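Local structure of deoxyribose-phosphate aldolase (Toxoplasma gondii, 4EIV) at residues Asp166-Ala171 against Thr195-His200. The protein belongs to the deoxyribose-phosphate aldolase family, enzymes built on a parallel eight-stranded alpha/beta barrel of the TIM-barrel type. Sequence-based numbering, arbitrary orientation.
Sequences DIISRA and TMFTVH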
loop_
_atom_site.group_PDB
_atom_site.type_symbol
_atom_site.label_atom_id
_atom_site.label_comp_id
_atom_site.label_asym_id
_atom_site.label_seq_id
_atom_site.Cartn_x
_atom_site.Cartn_y
_atom_site.Cartn_z
ATOM N N ASP A 166 -12.023 19.625 -21.887
ATOM C CA ASP A 166 -11.463 19.136 -23.146
ATOM C C ASP A 166 -9.960 19.412 -23.182
ATOM O O ASP A 166 -9.201 18.564 -23.651
ATOM C CB ASP A 166 -12.147 19.785 -24.357
ATOM C CG ASP A 166 -11.581 19.293 -25.701
ATOM O OD1 ASP A 166 -11.659 18.074 -25.987
ATOM O OD2 ASP A 166 -11.102 20.144 -26.499
ATOM N N ILE A 167 -9.549 20.590 -22.700
ATOM C CA ILE A 167 -8.130 20.987 -22.671
ATOM C C ILE A 167 -7.317 20.126 -21.729
ATOM O O ILE A 167 -6.270 19.636 -22.100
ATOM C CB ILE A 167 -7.942 22.478 -22.313
ATOM C CG1 ILE A 167 -8.366 23.347 -23.496
ATOM C CG2 ILE A 167 -6.504 22.810 -21.917
ATOM C CD1 ILE A 167 -8.266 24.831 -23.228
ATOM N N ILE A 168 -7.807 19.920 -20.515
ATOM C CA ILE A 168 -7.102 19.106 -19.528
ATOM C C ILE A 168 -6.912 17.706 -20.090
ATOM O O ILE A 168 -5.816 17.130 -20.039
ATOM C CB ILE A 168 -7.905 19.018 -18.215
ATOM C CG1 ILE A 168 -8.092 20.422 -17.619
ATOM C CG2 ILE A 168 -7.209 18.077 -17.233
ATOM C CD1 ILE A 168 -9.088 20.488 -16.474
ATOM N N SER A 169 -7.985 17.145 -20.637
ATOM C CA SER A 169 -7.906 15.804 -21.182
ATOM C C SER A 169 -6.912 15.736 -22.321
ATOM O O SER A 169 -6.102 14.808 -22.388
ATOM C CB SER A 169 -9.285 15.337 -21.655
ATOM O OG SER A 169 -10.198 15.283 -20.571
ATOM N N ARG A 170 -6.965 16.709 -23.236
ATOM C CA ARG A 170 -6.034 16.687 -24.373
ATOM C C ARG A 170 -4.583 16.928 -23.960
ATOM O O ARG A 170 -3.668 16.340 -24.536
ATOM C CB ARG A 170 -6.456 17.687 -25.436
ATOM C CG ARG A 170 -7.714 17.243 -26.149
ATOM C CD ARG A 170 -8.175 18.259 -27.153
ATOM N NE ARG A 170 -9.271 17.726 -27.956
ATOM C CZ ARG A 170 -9.131 17.080 -29.114
ATOM N NH1 ARG A 170 -7.927 16.881 -29.657
ATOM N NH2 ARG A 170 -10.213 16.623 -29.735
ATOM N N ALA A 171 -4.356 17.779 -22.976
ATOM C CA ALA A 171 -2.994 18.014 -22.481
ATOM C C ALA A 171 -2.446 16.715 -21.863
ATOM O O ALA A 171 -1.298 16.345 -22.100
ATOM C CB ALA A 171 -2.996 19.134 -21.459
ATOM N N THR A 195 -8.404 19.250 -8.321
ATOM C CA THR A 195 -9.794 19.143 -7.866
ATOM C C THR A 195 -10.277 17.736 -8.201
ATOM O O THR A 195 -9.653 17.014 -8.987
ATOM C CB THR A 195 -10.733 20.118 -8.554
ATOM O OG1 THR A 195 -10.691 19.883 -9.959
ATOM C CG2 THR A 195 -10.382 21.588 -8.237
ATOM N N MET A 196 -11.381 17.346 -7.586
ATOM C CA MET A 196 -12.003 16.066 -7.904
ATOM C C MET A 196 -12.213 15.974 -9.428
ATOM O O MET A 196 -11.934 14.954 -10.061
ATOM C CB MET A 196 -13.312 15.970 -7.126
ATOM C CG MET A 196 -14.097 14.710 -7.307
ATOM S SD MET A 196 -15.539 14.766 -6.228
ATOM C CE MET A 196 -16.384 13.288 -6.809
ATOM N N PHE A 197 -12.671 17.068 -10.019
ATOM C CA PHE A 197 -12.929 17.138 -11.459
ATOM C C PHE A 197 -11.683 16.859 -12.267
ATOM O O PHE A 197 -11.710 16.009 -13.144
ATOM C CB PHE A 197 -13.522 18.528 -11.795
ATOM C CG PHE A 197 -13.689 18.796 -13.262
ATOM C CD1 PHE A 197 -14.707 18.217 -13.976
ATOM C CD2 PHE A 197 -12.813 19.636 -13.919
ATOM C CE1 PHE A 197 -14.862 18.472 -15.340
ATOM C CE2 PHE A 197 -12.967 19.909 -15.270
ATOM C CZ PHE A 197 -13.979 19.314 -15.974
ATOM N N THR A 198 -10.587 17.554 -11.972
ATOM C CA THR A 198 -9.381 17.321 -12.774
ATOM C C THR A 198 -8.776 15.951 -12.530
ATOM O O THR A 198 -8.224 15.341 -13.453
ATOM C CB THR A 198 -8.327 18.440 -12.610
ATOM O OG1 THR A 198 -7.787 18.486 -11.281
ATOM C CG2 THR A 198 -8.898 19.776 -12.994
ATOM N N VAL A 199 -8.820 15.458 -11.298
ATOM C CA VAL A 199 -8.286 14.118 -11.038
ATOM C C VAL A 199 -9.104 13.065 -11.811
ATOM O O VAL A 199 -8.548 12.083 -12.306
ATOM C CB VAL A 199 -8.223 13.818 -9.513
ATOM C CG1 VAL A 199 -7.936 12.322 -9.238
ATOM C CG2 VAL A 199 -7.186 14.706 -8.854
ATOM N N HIS A 200 -10.416 13.246 -11.887
ATOM C CA HIS A 200 -11.256 12.327 -12.649
ATOM C C HIS A 200 -10.870 12.303 -14.142
ATOM O O HIS A 200 -10.683 11.235 -14.733
ATOM C CB HIS A 200 -12.735 12.713 -12.440
ATOM C CG HIS A 200 -13.698 11.859 -13.195
ATOM N ND1 HIS A 200 -14.518 12.352 -14.183
ATOM C CD2 HIS A 200 -13.933 10.529 -13.139
ATOM C CE1 HIS A 200 -15.250 11.370 -14.672
ATOM N NE2 HIS A 200 -14.917 10.252 -14.056
#
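I168 meets T198 and F197 through one extended branch: CG1 stands anti to the carbonyl carbon (chi1 -61°) and CD1 continues the chain outward (chi2 169°), which carries it across to the neighbouring helix. T198 offers its methyl in return. With its OG1 set between the backbone N and the carbonyl carbon, CG2 lies anti to the carbonyl carbon, where it touches I168; I168 CD1 lies 3.6 Å from T198 CG2, the two side chains running roughly perpendicular. F197 CG is anti to its backbone N (chi1 173°), which brings the end of the ring close to the same methyl; I168 CD1 is 4.1 Å from F197 CE2, an oblique van der Waals approach. No hydrogen bond crosses between the segments, and the buried surface, 106 Å² summed over both sides, is small.

The hydroxyl of T198 is employed within its own helix start. T195 N donates to T198 OG1 at 3.1 Å, and T198 N donates to T195 OG1 at 3.1 Å, both nearly straight, so T195 and T198 form a capping box with T195 as N-cap. These reciprocal bonds should restrict rotation of the T198 side chain and so help hold CG2 against I168 CD1.

Helices 165-178 and 196-210 follow barrel strands 152-156 and 182-184, so the contact joins consecutive outer helices of the barrel. The CB bond of V199 points away from segment 166-171, and its side chain touches F249 and Q252 of helix 243-257. T198 thus divides its branches: OG1 serves the helix cap and CG2 the neighbouring helix. With three touching residues, none buried, meeting around one isoleucine methyl at the surface, the contact probably relies on van der Waals and hydrophobic forces and contributes only modestly to joining the two helices.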